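PDB 6FOP: glycoside hydrolase family 81 from Clostridium thermocellum, which probably hydrolyses the beta-1,3-glucan linkages of polysaccharides such as laminarin, as a glucanase of the bacterial cellulosome. Local coordinates for residues 325-330 / 643-648; 344-349 / 374-379; 370-375 / 428-433; 420-425 / 577-582. All coordinates share one frame; numbering follows the deposited sequence. Where two conformers were deposited one is given.

All four contacts lie in the family 81 C-terminal domain, whose many helices fit its six-hairpin (alpha/alpha) clan. Interactions 2 and 3 are buried, have their centres about 8 Å apart and share helix 362-379, which meets helix 339-359 in the first and helix 416-433 in the second; both rest largely on aliphatic carbons, with a serine hydroxyl added in interaction 2. Interaction 4, also buried and nearest the chain's centre, sets helix 416-433 against a loop, with a tyrosine and a histidine meeting aliphatic groups. Interaction 1, only partly buried, pairs an apolar touch with a water-bridged charge pair at its edge and joins the end of helix 317-329 to the start of helix 646-659.

Interaction 1. Residues 325-330 / 643-648; sequences NELALQ and GESKAH
Leu327, near the end of helix 317-329, rests a methyl group on Ser645, with Leu327 CD2 3.9 Å from Ser645 CB. These two residues bury more surface than any others in the contact, and they are also the closest backbone positions, their CA atoms 7.1 Å apart. The leucine CG lies anti to the backbone N (chi1 180°), a choice that carries CD2 out to the turn before helix 646-659. Lys348 and Ala352 of helix 339-359 and Phe368 of helix 362-379 pack on the same leucine.

Ser645 is the N-cap of helix 646-659: its OG accepts from His648 N at 3.0 Å. The methyl of Leu327 therefore sits beside a hydroxyl already engaged in capping. The turn is tied further by Glu644 OE1, which takes two donors. Ser645 N approaches on the anti side, somewhat out of the carboxylate plane, while His648 ND1 donates to the syn lone pair of Glu644 OE1 at 2.9 Å, and the oxygen lies almost in the imidazole plane.

Glu326 and Lys646 add a polar margin. Glu326 OE1 stands 4.6 Å from Lys646 NZ, and one water joins them, 2.7 Å from Glu326 OE1 and 2.8 Å from Lys646 NZ; a second water reaches the lysine only weakly. Stronger partners lie elsewhere, Arg322 for Glu326 and the carbonyl of Glu636 for Lys646. The two helix ends thus meet through one apolar touch and a solvent-mediated attraction between opposite charges, while the firm hydrogen bonds organise the capped turn itself.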
loop_
_atom_site.group_PDB
_atom_site.type_symbol
_atom_site.label_atom_id
_atom_site.label_comp_id
_atom_site.label_asym_id
_atom_site.label_seq_id
_atom_site.Cartn_x
_atom_site.Cartn_y
_atom_site.Cartn_z
ATOM N N ASN A 325 5.987 27.687 21.916
ATOM C CA ASN A 325 7.185 27.858 22.752
ATOM C C ASN A 325 7.504 26.628 23.585
ATOM O O ASN A 325 8.678 26.288 23.766
ATOM C CB ASN A 325 7.061 29.095 23.638
ATOM C CG ASN A 325 7.251 30.384 22.864
ATOM O OD1 ASN A 325 7.963 30.432 21.862
ATOM N ND2 ASN A 325 6.631 31.436 23.334
ATOM N N GLU A 326 6.471 25.966 24.096
ATOM C CA GLU A 326 6.680 24.754 24.876
ATOM C C GLU A 326 7.330 23.680 23.984
ATOM O O GLU A 326 8.273 23.010 24.413
ATOM C CB GLU A 326 5.347 24.278 25.496
ATOM C CG GLU A 326 4.862 25.207 26.615
ATOM C CD GLU A 326 3.432 25.003 27.091
ATOM O OE1 GLU A 326 2.706 24.155 26.542
ATOM O OE2 GLU A 326 3.016 25.729 28.058
ATOM N N LEU A 327 6.842 23.531 22.762
ATOM C CA LEU A 327 7.438 22.580 21.844
ATOM C C LEU A 327 8.854 22.979 21.456
ATOM O O LEU A 327 9.725 22.114 21.313
ATOM C CB LEU A 327 6.548 22.415 20.608
ATOM C CG LEU A 327 7.073 21.437 19.559
ATOM C CD1 LEU A 327 7.192 20.014 20.083
ATOM C CD2 LEU A 327 6.188 21.509 18.348
ATOM N N ALA A 328 9.089 24.273 21.249
ATOM C CA ALA A 328 10.418 24.730 20.855
ATOM C C ALA A 328 11.484 24.356 21.878
ATOM O O ALA A 328 12.621 24.059 21.503
ATOM C CB ALA A 328 10.418 26.219 20.563
ATOM N N LEU A 329 11.124 24.344 23.159
ATOM C CA LEU A 329 12.079 23.887 24.188
ATOM C C LEU A 329 12.522 22.440 24.000
ATOM O O LEU A 329 13.623 22.070 24.453
ATOM C CB LEU A 329 11.504 24.048 25.591
ATOM C CG LEU A 329 11.304 25.485 26.049
ATOM C CD1 LEU A 329 10.599 25.460 27.392
ATOM C CD2 LEU A 329 12.604 26.282 26.123
ATOM N N GLN A 330 11.663 21.642 23.348
ATOM C CA GLN A 330 11.917 20.236 23.058
ATOM C C GLN A 330 12.285 19.969 21.609
ATOM O O GLN A 330 12.269 18.824 21.177
ATOM C CB GLN A 330 10.680 19.414 23.431
ATOM C CG GLN A 330 10.120 19.677 24.821
ATOM C CD GLN A 330 11.144 19.600 25.929
ATOM O OE1 GLN A 330 11.077 20.362 26.904
ATOM N NE2 GLN A 330 12.091 18.673 25.807
ATOM N N GLY A 643 4.218 11.668 18.551
ATOM C CA GLY A 643 4.369 12.321 17.281
ATOM C C GLY A 643 3.555 13.598 17.102
ATOM O O GLY A 643 3.612 14.216 16.037
ATOM N N GLU A 644 2.800 13.975 18.135
ATOM C CA GLU A 644 1.890 15.110 18.082
ATOM C C GLU A 644 2.381 16.240 19.018
ATOM O O GLU A 644 3.278 16.051 19.829
ATOM C CB GLU A 644 0.504 14.667 18.560
ATOM C CG GLU A 644 -0.489 14.478 17.483
ATOM C CD GLU A 644 -0.672 15.677 16.545
ATOM O OE1 GLU A 644 -0.427 16.881 16.846
ATOM O OE2 GLU A 644 -1.098 15.395 15.453
ATOM N N SER A 645 1.758 17.405 18.859
ATOM C CA SER A 645 2.012 18.531 19.755
ATOM C C SER A 645 0.696 19.174 20.123
ATOM O O SER A 645 -0.255 19.163 19.345
ATOM C CB SER A 645 2.941 19.559 19.090
ATOM O OG SER A 645 2.385 20.193 17.957
ATOM N N LYS A 646 0.666 19.816 21.292
ATOM C CA LYS A 646 -0.500 20.593 21.663
ATOM C C LYS A 646 -0.800 21.653 20.596
ATOM O O LYS A 646 -1.959 21.872 20.231
ATOM C CB LYS A 646 -0.306 21.290 23.013
ATOM C CG LYS A 646 -0.123 20.318 24.171
ATOM C CD LYS A 646 0.030 20.991 25.519
ATOM C CE LYS A 646 0.408 19.951 26.548
ATOM N NZ LYS A 646 0.320 20.440 27.951
ATOM N N ALA A 647 0.254 22.323 20.106
ATOM C CA ALA A 647 0.049 23.375 19.116
ATOM C C ALA A 647 -0.645 22.823 17.874
ATOM O O ALA A 647 -1.630 23.380 17.397
ATOM C CB ALA A 647 1.372 24.002 18.737
ATOM N N HIS A 648 -0.126 21.722 17.330
ATOM C CA HIS A 648 -0.699 21.188 16.084
ATOM C C HIS A 648 -2.117 20.629 16.295
ATOM O O HIS A 648 -3.004 20.870 15.461
ATOM C CB HIS A 648 0.229 20.123 15.525
ATOM C CG HIS A 648 -0.275 19.458 14.291
ATOM N ND1 HIS A 648 -0.662 18.141 14.285
ATOM C CD2 HIS A 648 -0.531 19.934 13.053
ATOM C CE1 HIS A 648 -1.057 17.812 13.074
ATOM N NE2 HIS A 648 -0.989 18.875 12.305
HETATM O O HOH W 1 0.643 23.247 28.070
HETATM O O HOH W 2 3.474 21.667 27.190
#

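Interaction 2. Residues 344-349 / 374-379; sequences KHLGKL and SSLEDW. With CA (calcium ion), chain C; CA (calcium ion), chain D.
Leu346 alone carries the helix 339-359 side of this contact, meeting Ser375 and Leu376. Before it, Lys344 turns to a salt bridge with Glu641, and His345 bonds to the carbonyl of Ala331. Leu346 CG lies anti to the carbonyl carbon (chi1 -74°), which sends its two methyls toward helix 362-379. Leu346 CD1 lies 3.9 Å from Leu376 CD2, and the two leucines pass each other at a slant, the branch end of Leu376 closing the distance. Ser375 was modelled in two conformers; in one of them OG is hydrogen-bonded to Phe371 O and lies 3.5 Å from Leu346 CD2, so this touch is less certain than that of the leucines. Farther along, Leu349 leans on Phe368, Phe371 and Met372.

Two residues past Leu376, Asp378 binds two calcium ions. Its OD1 bridges them; the main-chain O joins OD1 on the first, each at 2.4 Å, and OD1 and OD2 grip the second together at 2.6 Å. Glu386 takes part in both sites, and Thr381 and Lys389 complete the first. The contact joins consecutive helices running in roughly opposite directions, with helix 416-433 supplying Phe423, Ala426 and Ile430 against Leu376.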
loop_
_atom_site.group_PDB
_atom_site.type_symbol
_atom_site.label_atom_id
_atom_site.label_comp_id
_atom_site.label_asym_id
_atom_site.label_seq_id
_atom_site.Cartn_x
_atom_site.Cartn_y
_atom_site.Cartn_z
ATOM N N LYS A 344 9.324 10.133 13.706
ATOM C CA LYS A 344 8.161 10.676 14.419
ATOM C C LYS A 344 8.429 12.105 14.918
ATOM O O LYS A 344 7.568 12.967 14.817
ATOM C CB LYS A 344 7.719 9.799 15.601
ATOM C CG LYS A 344 6.945 8.542 15.186
ATOM C CD LYS A 344 6.427 7.730 16.340
ATOM C CE LYS A 344 5.321 8.364 17.157
ATOM N NZ LYS A 344 3.950 8.338 16.568
ATOM N N HIS A 345 9.638 12.327 15.440
ATOM C CA HIS A 345 10.008 13.651 15.913
ATOM C C HIS A 345 10.059 14.659 14.760
ATOM O O HIS A 345 9.564 15.780 14.878
ATOM C CB HIS A 345 11.336 13.572 16.654
ATOM C CG HIS A 345 11.789 14.877 17.208
ATOM N ND1 HIS A 345 11.260 15.407 18.356
ATOM C CD2 HIS A 345 12.702 15.771 16.765
ATOM C CE1 HIS A 345 11.823 16.571 18.597
ATOM N NE2 HIS A 345 12.702 16.818 17.650
ATOM N N LEU A 346 10.679 14.270 13.646
ATOM C CA LEU A 346 10.740 15.146 12.469
ATOM C C LEU A 346 9.339 15.496 11.950
ATOM O O LEU A 346 9.089 16.627 11.532
ATOM C CB LEU A 346 11.535 14.514 11.345
ATOM C CG LEU A 346 13.042 14.487 11.562
ATOM C CD1 LEU A 346 13.699 13.654 10.450
ATOM C CD2 LEU A 346 13.648 15.894 11.594
ATOM N N GLY A 347 8.404 14.540 12.031
ATOM C CA GLY A 347 7.030 14.820 11.630
ATOM C C GLY A 347 6.366 15.859 12.550
ATOM O O GLY A 347 5.654 16.750 12.095
ATOM N N LYS A 348 6.604 15.714 13.854
ATOM C CA LYS A 348 6.102 16.659 14.852
ATOM C C LYS A 348 6.592 18.084 14.515
ATOM O O LYS A 348 5.794 19.034 14.517
ATOM C CB LYS A 348 6.554 16.217 16.237
ATOM C CG LYS A 348 6.039 17.103 17.334
ATOM C CD LYS A 348 6.198 16.524 18.714
ATOM C CE LYS A 348 7.521 16.011 19.098
ATOM N NZ LYS A 348 7.345 15.374 20.461
ATOM N N LEU A 349 7.888 18.219 14.230
ATOM C CA LEU A 349 8.414 19.549 13.861
ATOM C C LEU A 349 7.814 20.069 12.541
ATOM O O LEU A 349 7.503 21.253 12.396
ATOM C CB LEU A 349 9.917 19.562 13.798
ATOM C CG LEU A 349 10.642 19.174 15.094
ATOM C CD1 LEU A 349 12.117 19.464 14.976
ATOM C CD2 LEU A 349 10.106 19.774 16.354
ATOM N N SER A 374 19.647 20.413 10.252
ATOM C CA SER A 374 20.898 19.835 10.741
ATOM C C SER A 374 20.762 18.309 10.873
ATOM O O SER A 374 21.695 17.562 10.556
ATOM C CB SER A 374 21.350 20.480 12.049
ATOM O OG SER A 374 20.421 20.253 13.106
ATOM N N SER A 375 19.601 17.849 11.328
ATOM C CA SER A 375 19.452 16.415 11.499
ATOM C C SER A 375 19.343 15.692 10.153
ATOM O O SER A 375 19.952 14.645 10.008
ATOM C CB SER A 375 18.311 16.065 12.438
ATOM O OG SER A 375 17.076 16.390 11.859
ATOM N N LEU A 376 18.604 16.251 9.188
ATOM C CA LEU A 376 18.545 15.653 7.858
ATOM C C LEU A 376 19.922 15.644 7.201
ATOM O O LEU A 376 20.318 14.657 6.588
ATOM C CB LEU A 376 17.504 16.323 6.963
ATOM C CG LEU A 376 16.065 16.005 7.333
ATOM C CD1 LEU A 376 15.150 16.818 6.456
ATOM C CD2 LEU A 376 15.743 14.507 7.252
ATOM N N GLU A 377 20.677 16.733 7.346
ATOM C CA GLU A 377 22.008 16.797 6.745
ATOM C C GLU A 377 22.914 15.720 7.376
ATOM O O GLU A 377 23.678 15.073 6.680
ATOM C CB GLU A 377 22.602 18.197 6.896
ATOM C CG GLU A 377 21.830 19.264 6.119
ATOM C CD GLU A 377 22.238 20.687 6.432
ATOM O OE1 GLU A 377 23.335 20.897 6.984
ATOM O OE2 GLU A 377 21.459 21.602 6.082
ATOM N N ASP A 378 22.764 15.476 8.676
ATOM C CA ASP A 378 23.518 14.410 9.366
ATOM C C ASP A 378 23.075 13.027 8.816
ATOM O O ASP A 378 23.901 12.237 8.336
ATOM C CB ASP A 378 23.354 14.527 10.903
ATOM C CG ASP A 378 24.238 13.570 11.680
ATOM O OD1 ASP A 378 24.821 12.596 11.115
ATOM O OD2 ASP A 378 24.392 13.805 12.906
ATOM N N TRP A 379 21.780 12.755 8.858
ATOM C CA TRP A 379 21.297 11.471 8.351
ATOM C C TRP A 379 21.718 11.238 6.918
ATOM O O TRP A 379 21.983 10.092 6.546
ATOM C CB TRP A 379 19.777 11.341 8.509
ATOM C CG TRP A 379 19.324 10.920 9.891
ATOM C CD1 TRP A 379 18.920 11.730 10.926
ATOM C CD2 TRP A 379 19.225 9.587 10.384
ATOM N NE1 TRP A 379 18.581 10.979 12.002
ATOM C CE2 TRP A 379 18.739 9.654 11.692
ATOM C CE3 TRP A 379 19.477 8.331 9.824
ATOM C CZ2 TRP A 379 18.537 8.505 12.469
ATOM C CZ3 TRP A 379 19.279 7.215 10.579
ATOM C CH2 TRP A 379 18.794 7.295 11.877
HETATM CA CA CA C . 25.659 11.154 9.465
HETATM CA CA CA D . 26.519 12.349 13.030
HETATM O O HOH W 3 26.688 13.517 15.013
HETATM O O HOH W 4 25.767 10.631 14.180
HETATM O O HOH W 5 27.648 14.068 11.852
HETATM O O HOH W 6 28.821 11.982 13.648
#

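Interaction 3. Residues 370-375 / 428-433; sequences SFMKSS and AQIALR
Helices 362-379 and 416-433 cross steeply where Lys373 meets Ile430: the axes of the short segments 370-375 and 428-433 come within 10.7 Å of each other and make an angle of 110°. The CA atoms of Lys373 and Ile430 are the nearest pair, 7.6 Å apart.

Ile430 fills the crossing. Its CD1 reaches Lys373 CG at 3.7 Å and also lies 4.1 Å from Met372 CB, while its other branch, CG2, is 3.8 Å from Lys373 CE. The lysine chain, extended beyond CG, slants over both isoleucine branches and so lends its methylenes to the apolar contact before its ammonium group forms a salt bridge with Asp434. Met372 reaches farther round: a bend at chi3 (72°) turns CE to Gln429, 4.1 Å from Gln429 CB.

Gln429 in turn folds at chi2 (-61°), which brings OE1 to Arg433. Arg433 NH1 gives bonds to Gln429 O and Gln429 OE1, the second on a lone pair in the amide plane; both acceptors lie close to the guanidinium plane. A salt bridge from Arg433 NE to Glu357 fixes the group from helix 339-359.

Around the crossing, Trp437 of helix 435-438 packs on both Lys373 and Ile430, Met372 touches Ser350 of helix 339-359, and the alanines of 428-433 lie against Leu506, Trp507 and Ala510 of helix 494-511.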
loop_
_atom_site.group_PDB
_atom_site.type_symbol
_atom_site.label_atom_id
_atom_site.label_comp_id
_atom_site.label_asym_id
_atom_site.label_seq_id
_atom_site.Cartn_x
_atom_site.Cartn_y
_atom_site.Cartn_z
ATOM N N SER A 370 16.112 24.755 12.030
ATOM C CA SER A 370 17.517 24.434 12.291
ATOM C C SER A 370 17.693 22.956 12.610
ATOM O O SER A 370 18.602 22.297 12.106
ATOM C CB SER A 370 18.069 25.269 13.450
ATOM O OG SER A 370 19.400 24.904 13.769
ATOM N N PHE A 371 16.833 22.435 13.490
ATOM C CA PHE A 371 16.919 21.023 13.854
ATOM C C PHE A 371 16.544 20.110 12.682
ATOM O O PHE A 371 17.203 19.098 12.460
ATOM C CB PHE A 371 16.105 20.666 15.111
ATOM C CG PHE A 371 16.441 19.294 15.638
ATOM C CD1 PHE A 371 17.594 19.107 16.372
ATOM C CD2 PHE A 371 15.674 18.186 15.317
ATOM C CE1 PHE A 371 17.959 17.866 16.851
ATOM C CE2 PHE A 371 16.027 16.933 15.815
ATOM C CZ PHE A 371 17.163 16.774 16.569
ATOM N N MET A 372 15.517 20.496 11.931
ATOM C CA MET A 372 15.128 19.712 10.775
ATOM C C MET A 372 16.282 19.625 9.773
ATOM O O MET A 372 16.652 18.546 9.308
ATOM C CB MET A 372 13.892 20.315 10.101
ATOM C CG MET A 372 12.642 20.154 10.943
ATOM S SD MET A 372 11.288 21.268 10.469
ATOM C CE MET A 372 10.773 20.525 8.907
ATOM N N LYS A 373 16.870 20.775 9.439
ATOM C CA LYS A 373 17.972 20.789 8.495
ATOM C C LYS A 373 19.187 20.069 9.050
ATOM O O LYS A 373 19.769 19.218 8.364
ATOM C CB LYS A 373 18.341 22.215 8.099
ATOM C CG LYS A 373 17.371 22.907 7.151
ATOM C CD LYS A 373 17.898 24.292 6.758
ATOM C CE LYS A 373 17.137 24.929 5.617
ATOM N NZ LYS A 373 17.754 26.236 5.243
ATOM N N SER A 374 19.647 20.413 10.252
ATOM C CA SER A 374 20.898 19.835 10.741
ATOM C C SER A 374 20.762 18.309 10.873
ATOM O O SER A 374 21.695 17.562 10.556
ATOM C CB SER A 374 21.350 20.480 12.049
ATOM O OG SER A 374 20.421 20.253 13.106
ATOM N N SER A 375 19.601 17.849 11.328
ATOM C CA SER A 375 19.452 16.415 11.499
ATOM C C SER A 375 19.343 15.692 10.153
ATOM O O SER A 375 19.952 14.645 10.008
ATOM C CB SER A 375 18.311 16.065 12.438
ATOM O OG SER A 375 17.076 16.390 11.859
ATOM N N ALA A 428 10.316 17.868 2.506
ATOM C CA ALA A 428 9.351 18.630 1.717
ATOM C C ALA A 428 9.040 19.989 2.329
ATOM O O ALA A 428 8.946 21.002 1.589
ATOM C CB ALA A 428 8.086 17.824 1.506
ATOM N N GLN A 429 8.832 20.025 3.651
ATOM C CA GLN A 429 8.588 21.319 4.292
ATOM C C GLN A 429 9.796 22.253 4.119
ATOM O O GLN A 429 9.611 23.462 3.896
ATOM C CB GLN A 429 8.243 21.135 5.754
ATOM C CG GLN A 429 6.919 20.434 6.051
ATOM C CD GLN A 429 5.700 21.156 5.520
ATOM O OE1 GLN A 429 5.760 22.335 5.174
ATOM N NE2 GLN A 429 4.574 20.460 5.438
ATOM N N ILE A 430 11.016 21.718 4.210
ATOM C CA ILE A 430 12.186 22.536 3.917
ATOM C C ILE A 430 12.162 23.001 2.460
ATOM O O ILE A 430 12.399 24.191 2.177
ATOM C CB ILE A 430 13.500 21.835 4.265
ATOM C CG1 ILE A 430 13.576 21.554 5.753
ATOM C CG2 ILE A 430 14.693 22.656 3.809
ATOM C CD1 ILE A 430 14.628 20.570 6.124
ATOM N N ALA A 431 11.878 22.086 1.537
ATOM C CA ALA A 431 11.846 22.439 0.106
ATOM C C ALA A 431 10.886 23.554 -0.277
ATOM O O ALA A 431 11.190 24.371 -1.144
ATOM C CB ALA A 431 11.576 21.198 -0.720
ATOM N N LEU A 432 9.747 23.610 0.411
ATOM C CA LEU A 432 8.742 24.654 0.175
ATOM C C LEU A 432 9.276 26.037 0.578
ATOM O O LEU A 432 8.795 27.048 0.078
ATOM C CB LEU A 432 7.456 24.348 0.959
ATOM C CG LEU A 432 6.662 23.175 0.405
ATOM C CD1 LEU A 432 5.647 22.679 1.437
ATOM C CD2 LEU A 432 5.974 23.559 -0.899
ATOM N N ARG A 433 10.273 26.056 1.456
ATOM C CA ARG A 433 10.851 27.280 2.003
ATOM C C ARG A 433 12.232 27.610 1.473
ATOM O O ARG A 433 12.676 28.748 1.578
ATOM C CB ARG A 433 10.914 27.158 3.523
ATOM C CG ARG A 433 9.542 27.075 4.169
ATOM C CD ARG A 433 9.630 26.505 5.557
ATOM N NE ARG A 433 8.345 26.591 6.236
ATOM C CZ ARG A 433 7.326 25.734 6.089
ATOM N NH1 ARG A 433 7.445 24.675 5.315
ATOM N NH2 ARG A 433 6.200 25.905 6.741
#

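Interaction 4. Residues 420-425 / 577-582; sequences YGYFLH and NFLPIT
Tyr422 and His425, one turn apart on helix 416-433, reach loop residues Pro580 and Thr582 through different first torsions. The tyrosine ring is anti to its own carbonyl carbon (chi1 -70°), whereas the imidazole is anti to the backbone N (chi1 -172°); each ring meets a loop side chain that comes from the opposite direction.

The phenol end does most of the touching. Tyr422 OH lies 3.5 Å from Pro580 CD, and Tyr422 CE1 is 3.8 Å from Pro580 CG, with the proline set obliquely to the aromatic ring. Leu579 joins from beside it, its CD1 4.1 Å from Tyr422 OH. The peptide between Leu579 and Pro580 is cis, a kink that bends the loop just where both side chains approach the same phenol. The second touch is lighter: His425 CE1 stands 4.2 Å from Thr582 CG2, again oblique to the ring. Asn499 of helix 494-511 packs on Tyr422, Pro580 and Thr582 alike.

Polar atoms at this buried boundary find their partners elsewhere. His425 NE2 is hydrogen-bonded to Gln429, and Thr582 OG1 to Ala584 N, while Leu579 O is bonded to Ser495 OG. The phenol oxygen meets only carbon in the loop, and its hydrogen bond goes to Glu496. Across the boundary itself, then, the contact is van der Waals in kind, carbon against carbon and against the phenol oxygen.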
loop_
_atom_site.group_PDB
_atom_site.type_symbol
_atom_site.label_atom_id
_atom_site.label_comp_id
_atom_site.label_asym_id
_atom_site.label_seq_id
_atom_site.Cartn_x
_atom_site.Cartn_y
_atom_site.Cartn_z
ATOM N N TYR A 420 10.520 6.281 6.522
ATOM C CA TYR A 420 11.058 7.307 5.647
ATOM C C TYR A 420 10.025 8.373 5.286
ATOM O O TYR A 420 10.402 9.477 4.933
ATOM C CB TYR A 420 11.675 6.695 4.408
ATOM C CG TYR A 420 12.826 5.737 4.655
ATOM C CD1 TYR A 420 13.401 5.563 5.889
ATOM C CD2 TYR A 420 13.304 4.950 3.606
ATOM C CE1 TYR A 420 14.424 4.663 6.101
ATOM C CE2 TYR A 420 14.304 4.047 3.802
ATOM C CZ TYR A 420 14.859 3.880 5.048
ATOM O OH TYR A 420 15.855 2.982 5.285
ATOM N N GLY A 421 8.742 8.071 5.372
ATOM C CA GLY A 421 7.714 9.065 5.112
ATOM C C GLY A 421 7.880 10.311 5.982
ATOM O O GLY A 421 7.667 11.422 5.514
ATOM N N TYR A 422 8.261 10.106 7.248
ATOM C CA TYR A 422 8.498 11.230 8.144
ATOM C C TYR A 422 9.698 12.072 7.702
ATOM O O TYR A 422 9.658 13.311 7.774
ATOM C CB TYR A 422 8.714 10.737 9.567
ATOM C CG TYR A 422 7.489 10.171 10.237
ATOM C CD1 TYR A 422 6.434 10.986 10.630
ATOM C CD2 TYR A 422 7.382 8.802 10.535
ATOM C CE1 TYR A 422 5.328 10.467 11.274
ATOM C CE2 TYR A 422 6.261 8.280 11.189
ATOM C CZ TYR A 422 5.222 9.112 11.546
ATOM O OH TYR A 422 4.105 8.624 12.184
ATOM N N PHE A 423 10.776 11.417 7.271
ATOM C CA PHE A 423 11.961 12.128 6.762
ATOM C C PHE A 423 11.593 12.934 5.513
ATOM O O PHE A 423 12.008 14.092 5.351
ATOM C CB PHE A 423 13.110 11.151 6.405
ATOM C CG PHE A 423 13.854 10.585 7.581
ATOM C CD1 PHE A 423 13.259 9.677 8.455
ATOM C CD2 PHE A 423 15.175 10.930 7.807
ATOM C CE1 PHE A 423 13.951 9.161 9.540
ATOM C CE2 PHE A 423 15.881 10.412 8.880
ATOM C CZ PHE A 423 15.259 9.538 9.774
ATOM N N LEU A 424 10.792 12.327 4.636
ATOM C CA LEU A 424 10.358 12.978 3.423
ATOM C C LEU A 424 9.454 14.166 3.704
ATOM O O LEU A 424 9.525 15.180 3.014
ATOM C CB LEU A 424 9.665 11.970 2.499
ATOM C CG LEU A 424 10.569 10.853 1.963
ATOM C CD1 LEU A 424 9.705 9.857 1.192
ATOM C CD2 LEU A 424 11.704 11.399 1.123
ATOM N N HIS A 425 8.607 14.045 4.723
ATOM C CA HIS A 425 7.739 15.152 5.104
ATOM C C HIS A 425 8.594 16.379 5.518
ATOM O O HIS A 425 8.382 17.494 5.037
ATOM C CB HIS A 425 6.728 14.767 6.163
ATOM C CG HIS A 425 5.713 15.830 6.413
ATOM N ND1 HIS A 425 4.887 15.814 7.505
ATOM C CD2 HIS A 425 5.366 16.933 5.697
ATOM C CE1 HIS A 425 4.083 16.864 7.460
ATOM N NE2 HIS A 425 4.367 17.570 6.390
ATOM N N ASN A 577 -4.749 4.060 12.609
ATOM C CA ASN A 577 -5.119 4.351 11.231
ATOM C C ASN A 577 -5.504 5.792 10.985
ATOM O O ASN A 577 -6.014 6.139 9.936
ATOM C CB ASN A 577 -6.151 3.333 10.710
ATOM C CG ASN A 577 -5.461 2.128 10.143
ATOM O OD1 ASN A 577 -4.884 2.207 9.054
ATOM N ND2 ASN A 577 -5.392 1.045 10.924
ATOM N N PHE A 578 -5.277 6.622 12.006
ATOM C CA PHE A 578 -5.392 8.067 11.842
ATOM C C PHE A 578 -4.024 8.735 11.817
ATOM O O PHE A 578 -3.772 9.609 10.967
ATOM C CB PHE A 578 -6.225 8.704 12.973
ATOM C CG PHE A 578 -7.557 8.028 13.263
ATOM C CD1 PHE A 578 -8.261 7.311 12.313
ATOM C CD2 PHE A 578 -8.120 8.148 14.522
ATOM C CE1 PHE A 578 -9.456 6.697 12.634
ATOM C CE2 PHE A 578 -9.311 7.528 14.854
ATOM C CZ PHE A 578 -9.997 6.802 13.894
ATOM N N LEU A 579 -3.147 8.370 12.750
ATOM C CA LEU A 579 -1.897 9.115 12.905
ATOM C C LEU A 579 -0.853 8.681 11.862
ATOM O O LEU A 579 -0.816 7.504 11.441
ATOM C CB LEU A 579 -1.393 9.010 14.341
ATOM C CG LEU A 579 -0.696 7.730 14.771
ATOM C CD1 LEU A 579 0.789 7.719 14.367
ATOM C CD2 LEU A 579 -0.824 7.578 16.285
ATOM N N PRO A 580 0.031 9.583 11.441
ATOM C CA PRO A 580 0.040 10.993 11.819
ATOM C C PRO A 580 -1.046 11.766 11.077
ATOM O O PRO A 580 -1.254 11.582 9.884
ATOM C CB PRO A 580 1.424 11.458 11.383
ATOM C CG PRO A 580 1.715 10.603 10.183
ATOM C CD PRO A 580 1.083 9.267 10.461
ATOM N N ILE A 581 -1.706 12.664 11.792
ATOM C CA ILE A 581 -2.695 13.528 11.171
ATOM C C ILE A 581 -1.965 14.739 10.586
ATOM O O ILE A 581 -1.379 15.519 11.324
ATOM C CB ILE A 581 -3.830 13.889 12.162
ATOM C CG1 ILE A 581 -4.539 12.599 12.650
ATOM C CG2 ILE A 581 -4.842 14.797 11.502
ATOM C CD1 ILE A 581 -5.620 12.831 13.690
ATOM N N THR A 582 -1.999 14.877 9.255
ATOM C CA THR A 582 -1.376 15.993 8.543
ATOM C C THR A 582 -2.478 16.708 7.765
ATOM O O THR A 582 -3.630 16.268 7.742
ATOM C CB THR A 582 -0.261 15.554 7.567
ATOM O OG1 THR A 582 -0.822 15.039 6.353
ATOM C CG2 THR A 582 0.693 14.529 8.208
#